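Local coordinates for protein precorrin-6Y C5,15-methyltransferase (Corynebacterium diphtheriae, PDB 3HM2) that probably transfers methyl groups from S-adenosyl-L-methionine to a precorrin in cobalamin biosynthesis, this chain being the C-terminal methyltransferase domain of a longer protein, at residues Thr28-Gly33 with Val53-Ser58; Lys141-Thr146 with His171-Val176. All coordinates share one frame; numbering follows the deposited sequence.

Contact 1. Residues Thr28-Gly33 with Val53-Ser58; sequences TLWDIG and VCFEIS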
ATOM      1  N   THR A  28       9.085  -1.388  33.242  1.00 40.88           N
ATOM      2  CA  THR A  28       8.746  -2.802  33.170  1.00 34.29           C
ATOM      3  C   THR A  28       7.733  -3.047  32.063  1.00 38.43           C
ATOM      4  O   THR A  28       6.592  -2.561  32.149  1.00 35.09           O
ATOM      5  CB  THR A  28       8.106  -3.279  34.491  1.00 30.22           C
ATOM      6  OG1 THR A  28       8.962  -2.940  35.583  1.00 41.64           O
ATOM      7  CG2 THR A  28       7.863  -4.781  34.464  1.00 26.49           C
ATOM      8  N   LEU A  29       8.129  -3.792  31.029  1.00 36.07           N
ATOM      9  CA  LEU A  29       7.166  -4.230  30.015  1.00 28.80           C
ATOM     10  C   LEU A  29       6.418  -5.512  30.366  1.00 31.18           C
ATOM     11  O   LEU A  29       7.057  -6.497  30.719  1.00 26.85           O
ATOM     12  CB  LEU A  29       7.846  -4.463  28.660  1.00 34.80           C
ATOM     13  CG  LEU A  29       6.895  -5.057  27.608  1.00 35.24           C
ATOM     14  CD1 LEU A  29       5.904  -4.007  27.104  1.00 25.49           C
ATOM     15  CD2 LEU A  29       7.649  -5.650  26.456  1.00 43.76           C
ATOM     16  N   TRP A  30       5.079  -5.506  30.245  1.00 30.35           N
ATOM     17  CA  TRP A  30       4.348  -6.757  30.061  1.00 27.11           C
ATOM     18  C   TRP A  30       4.282  -7.027  28.569  1.00 34.22           C
ATOM     19  O   TRP A  30       3.695  -6.266  27.804  1.00 31.91           O
ATOM     20  CB  TRP A  30       2.948  -6.743  30.668  1.00 18.67           C
ATOM     21  CG  TRP A  30       2.963  -6.938  32.165  1.00 26.35           C
ATOM     22  CD1 TRP A  30       4.061  -6.925  33.006  1.00 24.13           C
ATOM     23  CD2 TRP A  30       1.822  -7.154  33.012  1.00 32.10           C
ATOM     24  NE1 TRP A  30       3.661  -7.131  34.319  1.00 23.90           N
ATOM     25  CE2 TRP A  30       2.294  -7.273  34.341  1.00 25.42           C
ATOM     26  CE3 TRP A  30       0.440  -7.266  32.775  1.00 31.18           C
ATOM     27  CZ2 TRP A  30       1.431  -7.465  35.412  1.00 17.38           C
ATOM     28  CZ3 TRP A  30      -0.409  -7.476  33.844  1.00 21.60           C
ATOM     29  CH2 TRP A  30       0.089  -7.587  35.139  1.00 18.65           C
ATOM     30  N   ASP A  31       4.897  -8.129  28.154  1.00 34.98           N
ATOM     31  CA  ASP A  31       4.811  -8.580  26.770  1.00 33.06           C
ATOM     32  C   ASP A  31       3.906  -9.801  26.642  1.00 34.21           C
ATOM     33  O   ASP A  31       4.309 -10.920  26.961  1.00 32.67           O
ATOM     34  CB  ASP A  31       6.203  -8.897  26.222  1.00 34.68           C
ATOM     35  CG  ASP A  31       6.180  -9.985  25.167  1.00 39.41           C
ATOM     36  OD1 ASP A  31       5.108 -10.214  24.570  1.00 48.93           O
ATOM     37  OD2 ASP A  31       7.235 -10.614  24.935  1.00 41.97           O
ATOM     38  N   ILE A  32       2.682  -9.579  26.175  1.00 35.76           N
ATOM     39  CA  ILE A  32       1.647 -10.605  26.219  1.00 37.76           C
ATOM     40  C   ILE A  32       1.247 -11.045  24.815  1.00 40.92           C
ATOM     41  O   ILE A  32       1.092 -10.220  23.916  1.00 39.40           O
ATOM     42  CB  ILE A  32       0.395 -10.113  26.969  1.00 28.36           C
ATOM     43  CG1 ILE A  32       0.798  -9.290  28.195  1.00 29.57           C
ATOM     44  CG2 ILE A  32      -0.480 -11.288  27.374  1.00 35.74           C
ATOM     45  CD1 ILE A  32      -0.134  -8.134  28.488  1.00 35.24           C
ATOM     46  N   GLY A  33       1.083 -12.352  24.635  1.00 45.61           N
ATOM     47  CA  GLY A  33       0.422 -12.881  23.456  1.00 54.94           C
ATOM     48  C   GLY A  33       1.403 -13.395  22.422  1.00 62.42           C
ATOM     49  O   GLY A  33       2.539 -13.742  22.748  1.00 68.24           O
ATOM     50  N   VAL A  53       8.264  -8.580  31.529  1.00 37.46           N
ATOM     51  CA  VAL A  53       7.440  -9.713  31.946  1.00 33.21           C
ATOM     52  C   VAL A  53       6.779 -10.402  30.737  1.00 37.23           C
ATOM     53  O   VAL A  53       6.199  -9.756  29.834  1.00 33.15           O
ATOM     54  CB  VAL A  53       6.407  -9.375  33.063  1.00 28.65           C
ATOM     55  CG1 VAL A  53       5.629 -10.627  33.449  1.00 32.83           C
ATOM     56  CG2 VAL A  53       7.093  -8.803  34.287  1.00 26.15           C
ATOM     57  N   CYS A  54       6.905 -11.731  30.748  1.00 38.82           N
ATOM     58  CA  CYS A  54       6.469 -12.609  29.680  1.00 30.64           C
ATOM     59  C   CYS A  54       5.329 -13.525  30.137  1.00 25.11           C
ATOM     60  O   CYS A  54       5.280 -13.948  31.290  1.00 27.92           O
ATOM     61  CB  CYS A  54       7.670 -13.426  29.201  1.00 31.27           C
ATOM     62  SG  CYS A  54       8.775 -12.524  28.056  1.00 35.30           S
ATOM     63  N   PHE A  55       4.417 -13.826  29.228  1.00 33.80           N
ATOM     64  CA  PHE A  55       3.226 -14.616  29.543  1.00 39.27           C
ATOM     65  C   PHE A  55       2.993 -15.665  28.443  1.00 49.45           C
ATOM     66  O   PHE A  55       2.331 -15.400  27.435  1.00 53.89           O
ATOM     67  CB  PHE A  55       1.983 -13.705  29.701  1.00 37.28           C
ATOM     68  CG  PHE A  55       1.960 -12.871  30.991  1.00 32.66           C
ATOM     69  CD1 PHE A  55       2.373 -11.543  30.996  1.00 38.88           C
ATOM     70  CD2 PHE A  55       1.493 -13.408  32.178  1.00 34.88           C
ATOM     71  CE1 PHE A  55       2.343 -10.775  32.174  1.00 31.15           C
ATOM     72  CE2 PHE A  55       1.443 -12.647  33.338  1.00 31.64           C
ATOM     73  CZ  PHE A  55       1.876 -11.331  33.333  1.00 31.32           C
ATOM     74  N   GLU A  56       3.547 -16.854  28.645  1.00 52.15           N
ATOM     75  CA  GLU A  56       3.445 -17.947  27.677  1.00 45.11           C
ATOM     76  C   GLU A  56       2.740 -19.165  28.299  1.00 46.90           C
ATOM     77  O   GLU A  56       3.029 -19.567  29.423  1.00 45.28           O
ATOM     78  CB  GLU A  56       4.847 -18.321  27.162  1.00 41.35           C
ATOM     79  CG  GLU A  56       4.950 -19.633  26.387  1.00 33.97           C
ATOM     80  CD  GLU A  56       4.198 -19.617  25.073  1.00 49.33           C
ATOM     81  OE1 GLU A  56       4.386 -18.652  24.301  1.00 66.65           O
ATOM     82  OE2 GLU A  56       3.415 -20.565  24.807  1.00 50.58           O
ATOM     83  N   ILE A  57       1.815 -19.758  27.560  1.00 50.39           N
ATOM     84  CA  ILE A  57       1.088 -20.925  28.047  1.00 50.25           C
ATOM     85  C   ILE A  57       1.912 -22.231  28.085  1.00 49.49           C
ATOM     86  O   ILE A  57       1.803 -23.001  29.062  1.00 43.37           O
ATOM     87  CB  ILE A  57      -0.205 -21.111  27.235  1.00 64.02           C
ATOM     88  CG1 ILE A  57      -0.429 -22.592  26.905  1.00 79.96           C
ATOM     89  CG2 ILE A  57      -0.150 -20.260  25.958  1.00 69.27           C
ATOM     90  CD1 ILE A  57      -1.473 -22.844  25.824  1.00 89.79           C
ATOM     91  N   SER A  58       2.732 -22.451  27.044  1.00 45.96           N
ATOM     92  CA  SER A  58       3.463 -23.722  26.793  1.00 46.74           C
ATOM     93  C   SER A  58       4.649 -23.946  27.728  1.00 42.12           C
ATOM     94  O   SER A  58       5.540 -23.110  27.769  1.00 47.88           O
ATOM     95  CB  SER A  58       3.971 -23.738  25.339  1.00 48.40           C
ATOM     96  OG  SER A  58       4.706 -24.905  25.002  1.00 47.55           O
TER
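Two parallel strands lie side by side here, 28-32 and 53-55, their short axes 4.9 Å apart and inclined by 14°. Backbone bonding comes first. V53 sits between two rungs: its N gives a hydrogen bond to L29 O at 2.5 Å, and its O takes one from D31 N at 2.7 Å. Both run nearly along the C=O axis, and these two short, straight bonds make this the firm part of the pairing.

The aromatic packing lies on the face that carries W30, V53, I32 and F55. The indole and the phenyl group both leave with CG anti to the carbonyl carbon. F55 turns its edge to the indole: F55 CE1 stands over one face, 3.8 Å from W30 CD2, and the six-membered ring and the phenyl plane make 69°, an edge-to-face pair. F88 joins both, stacked on W30 and edge-to-face with F55. V53 runs alongside the indole, its CB 3.4 Å from W30 CD1. I32 lies alongside F55, its CG1 3.9 Å from F55 CD1.

On the other face, with L29 and C54, D31 is the charged side chain. Its CG is anti to the backbone N (chi1 150°), and D31 OD2 comes within 4.0 Å of C54 SG. A weak hydrogen bond from G37 N reaches OD2, in what is probably the glycine-rich turn of a Rossmann-type methyltransferase.

Chemically, two buried polar groups fare differently: W30 NE1 has no polar partner in the model, whereas the D31 carboxylate meets the N-H of G37, which would probably help to stabilise its negative charge.

Contact 2. Residues Lys141-Thr146 with His171-Val176; sequences KQFGGT and HQWTVV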
ATOM      1  N   LYS A 141     -11.453   4.113  20.737  1.00 53.77           N
ATOM      2  CA  LYS A 141     -12.516   5.101  20.879  1.00 47.23           C
ATOM      3  C   LYS A 141     -12.863   5.330  22.347  1.00 53.30           C
ATOM      4  O   LYS A 141     -13.533   6.303  22.691  1.00 64.32           O
ATOM      5  CB  LYS A 141     -13.760   4.664  20.106  1.00 68.58           C
ATOM      6  CG  LYS A 141     -13.540   4.510  18.609  1.00 73.63           C
ATOM      7  CD  LYS A 141     -12.692   5.645  18.057  1.00 52.58           C
ATOM      8  CE  LYS A 141     -12.280   5.377  16.619  1.00 44.52           C
ATOM      9  NZ  LYS A 141     -13.444   5.415  15.691  1.00 36.85           N
ATOM     10  N   GLN A 142     -12.405   4.425  23.205  1.00 51.67           N
ATOM     11  CA  GLN A 142     -12.494   4.624  24.648  1.00 44.36           C
ATOM     12  C   GLN A 142     -11.320   5.449  25.164  1.00 46.91           C
ATOM     13  O   GLN A 142     -11.496   6.572  25.635  1.00 48.90           O
ATOM     14  CB  GLN A 142     -12.551   3.277  25.371  1.00 40.10           C
ATOM     15  CG  GLN A 142     -13.955   2.836  25.751  1.00 42.89           C
ATOM     16  CD  GLN A 142     -14.020   1.373  26.141  1.00 49.14           C
ATOM     17  OE1 GLN A 142     -13.972   1.030  27.323  1.00 54.14           O
ATOM     18  NE2 GLN A 142     -14.129   0.499  25.146  1.00 52.56           N
ATOM     19  N   PHE A 143     -10.121   4.882  25.074  1.00 52.47           N
ATOM     20  CA  PHE A 143      -9.010   5.301  25.920  1.00 45.15           C
ATOM     21  C   PHE A 143      -8.096   6.275  25.185  1.00 44.96           C
ATOM     22  O   PHE A 143      -7.038   6.651  25.691  1.00 44.18           O
ATOM     23  CB  PHE A 143      -8.210   4.087  26.395  1.00 44.68           C
ATOM     24  CG  PHE A 143      -9.064   2.919  26.800  1.00 48.40           C
ATOM     25  CD1 PHE A 143      -9.744   2.927  28.007  1.00 47.72           C
ATOM     26  CD2 PHE A 143      -9.187   1.815  25.975  1.00 42.40           C
ATOM     27  CE1 PHE A 143     -10.530   1.854  28.382  1.00 44.67           C
ATOM     28  CE2 PHE A 143      -9.973   0.739  26.344  1.00 45.30           C
ATOM     29  CZ  PHE A 143     -10.645   0.759  27.550  1.00 46.03           C
ATOM     30  N   GLY A 144      -8.510   6.682  23.989  1.00 47.90           N
ATOM     31  CA  GLY A 144      -7.723   7.590  23.177  1.00 49.99           C
ATOM     32  C   GLY A 144      -6.709   6.866  22.314  1.00 40.78           C
ATOM     33  O   GLY A 144      -7.011   5.832  21.718  1.00 51.18           O
ATOM     34  N   GLY A 145      -5.499   7.412  22.248  1.00 42.37           N
ATOM     35  CA  GLY A 145      -4.456   6.849  21.423  1.00 47.93           C
ATOM     36  C   GLY A 145      -4.748   6.898  19.930  1.00 49.48           C
ATOM     37  O   GLY A 145      -5.757   7.473  19.474  1.00 44.98           O
ATOM     38  N   THR A 146      -3.864   6.250  19.175  1.00 46.17           N
ATOM     39  CA  THR A 146      -3.700   6.525  17.757  1.00 38.86           C
ATOM     40  C   THR A 146      -3.281   5.260  17.018  1.00 37.98           C
ATOM     41  O   THR A 146      -2.496   4.466  17.557  1.00 37.85           O
ATOM     42  CB  THR A 146      -2.636   7.639  17.582  1.00 44.21           C
ATOM     43  OG1 THR A 146      -3.268   8.865  17.180  1.00 47.97           O
ATOM     44  CG2 THR A 146      -1.573   7.242  16.566  1.00 50.22           C
ATOM     45  N   HIS A 171      -1.570  -3.735  12.006  1.00 37.11           N
ATOM     46  CA  HIS A 171      -2.114  -2.549  12.637  1.00 33.00           C
ATOM     47  C   HIS A 171      -1.563  -2.423  14.021  1.00 33.72           C
ATOM     48  O   HIS A 171      -1.345  -3.416  14.728  1.00 28.97           O
ATOM     49  CB  HIS A 171      -3.650  -2.519  12.587  1.00 37.90           C
ATOM     50  CG  HIS A 171      -4.176  -2.326  11.200  1.00 34.83           C
ATOM     51  ND1 HIS A 171      -4.145  -3.327  10.252  1.00 37.19           N
ATOM     52  CD2 HIS A 171      -4.659  -1.226  10.576  1.00 37.85           C
ATOM     53  CE1 HIS A 171      -4.612  -2.857   9.112  1.00 42.59           C
ATOM     54  NE2 HIS A 171      -4.937  -1.586   9.285  1.00 40.90           N
ATOM     55  N   GLN A 172      -1.279  -1.178  14.373  1.00 39.62           N
ATOM     56  CA  GLN A 172      -0.606  -0.897  15.614  1.00 34.33           C
ATOM     57  C   GLN A 172      -1.296   0.218  16.331  1.00 29.96           C
ATOM     58  O   GLN A 172      -1.449   1.330  15.828  1.00 29.08           O
ATOM     59  CB  GLN A 172       0.871  -0.554  15.399  1.00 25.48           C
ATOM     60  CG  GLN A 172       1.713  -0.855  16.605  1.00 33.11           C
ATOM     61  CD  GLN A 172       3.179  -0.826  16.292  1.00 42.87           C
ATOM     62  OE1 GLN A 172       3.804   0.246  16.239  1.00 39.86           O
ATOM     63  NE2 GLN A 172       3.753  -2.006  16.088  1.00 36.63           N
ATOM     64  N   TRP A 173      -1.712  -0.117  17.535  1.00 38.24           N
ATOM     65  CA  TRP A 173      -2.268   0.844  18.450  1.00 33.17           C
ATOM     66  C   TRP A 173      -1.219   1.153  19.519  1.00 27.35           C
ATOM     67  O   TRP A 173      -0.740   0.257  20.204  1.00 28.98           O
ATOM     68  CB  TRP A 173      -3.573   0.283  19.032  1.00 33.48           C
ATOM     69  CG  TRP A 173      -4.369   1.284  19.765  1.00 31.74           C
ATOM     70  CD1 TRP A 173      -4.564   2.592  19.421  1.00 34.89           C
ATOM     71  CD2 TRP A 173      -5.066   1.080  20.986  1.00 31.36           C
ATOM     72  NE1 TRP A 173      -5.336   3.220  20.365  1.00 30.54           N
ATOM     73  CE2 TRP A 173      -5.663   2.312  21.337  1.00 37.32           C
ATOM     74  CE3 TRP A 173      -5.229  -0.015  21.832  1.00 30.11           C
ATOM     75  CZ2 TRP A 173      -6.426   2.472  22.494  1.00 39.81           C
ATOM     76  CZ3 TRP A 173      -5.992   0.143  22.979  1.00 41.59           C
ATOM     77  CH2 TRP A 173      -6.580   1.385  23.299  1.00 43.73           C
ATOM     78  N   THR A 174      -0.816   2.420  19.601  1.00 28.14           N
ATOM     79  CA  THR A 174      -0.037   2.902  20.725  1.00 26.94           C
ATOM     80  C   THR A 174      -0.772   3.998  21.493  1.00 32.71           C
ATOM     81  O   THR A 174      -1.370   4.908  20.915  1.00 34.19           O
ATOM     82  CB  THR A 174       1.312   3.434  20.319  1.00 28.00           C
ATOM     83  OG1 THR A 174       2.050   3.739  21.500  1.00 31.45           O
ATOM     84  CG2 THR A 174       1.151   4.696  19.551  1.00 34.54           C
ATOM     85  N   VAL A 175      -0.710   3.922  22.816  1.00 31.48           N
ATOM     86  CA  VAL A 175      -1.494   4.823  23.648  1.00 26.81           C
ATOM     87  C   VAL A 175      -0.788   5.195  24.994  1.00 41.04           C
ATOM     88  O   VAL A 175       0.199   4.553  25.408  1.00 36.16           O
ATOM     89  CB  VAL A 175      -2.940   4.233  23.817  1.00 34.41           C
ATOM     90  CG1 VAL A 175      -2.889   2.846  24.474  1.00 28.53           C
ATOM     91  CG2 VAL A 175      -3.888   5.203  24.546  1.00 30.63           C
ATOM     92  N   VAL A 176      -1.256   6.273  25.625  1.00 40.87           N
ATOM     93  CA  VAL A 176      -0.894   6.603  26.999  1.00 30.77           C
ATOM     94  C   VAL A 176      -2.217   6.656  27.794  1.00 44.83           C
ATOM     95  O   VAL A 176      -3.167   7.314  27.368  1.00 42.69           O
ATOM     96  CB  VAL A 176      -0.128   7.944  27.061  1.00 27.66           C
ATOM     97  CG1 VAL A 176       0.358   8.229  28.465  1.00 24.43           C
ATOM     98  CG2 VAL A 176       1.052   7.908  26.120  1.00 32.42           C
TER
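In this Rossmann-like methyltransferase fold, with strand order 3-2-1-4-5-7-6, the hairpin pairing of the last two strands starts at T146: helix 130-143 stops at F143, the chain turns through G144 and G145, and T146 opens the outermost strand of this chain's sheet, against 171-176. W173 is the side chain to follow. Its CB carries CG anti to the backbone N (chi1 -168°), which sends the indole toward the turn, and chi2 of 40° sets the ring plane so that the rim meets the other segment. W173 CD1 lies 3.4 Å from T146 O. NE1 is next and gives a weak, bent hydrogen bond to G144 O, at 3.4 Å with 139° at the hydrogen. W173 CZ2 passes G144 O at 3.5 Å. At the far corner W173 CH2 meets F143 CD2 at 3.8 Å, rim to rim, the two side chains crossing at about a right angle. L136, L139 and R140 of helix 130-143 also pack on W173.

T146 and T174 form an antiparallel hydrogen-bonded pair, with two weak bonds exchanged between their backbone N and O atoms. Both glycines have positive phi. At G145 a CB would run into V175 CB and W173 NE1, so the bare CA lets the turn lie this close to the strand. V175 CG1 lies over one face of the W173 ring, toward its rim, while V175 CG2 rests 3.6 Å from G145 N.

In the fold
Both contacts belong to one seven-stranded mixed sheet, and they follow one another along the chain without interleaving. Contact 1 joins neighbouring parallel strands of a beta-alpha-beta unit in its buried part; contact 2 lies where the outermost strand of this chain's sheet, 146-157, begins. Their centres are 20 Å apart and their nearest atoms about 10 Å, with strands 97-100 and 122-127 lying between strands 27-32 and 162-176. In contact 1, D31 touches the probable glycine-rich cofactor turn, V53 has an acetic acid, probably from the crystallisation liquor, about 3 Å from its side chain, and C54 is about 12 Å, side chain to side chain, from E63, a metal ligand of this protein, though no metal is bound to this chain here. Contact 2 lies away from the metal residues.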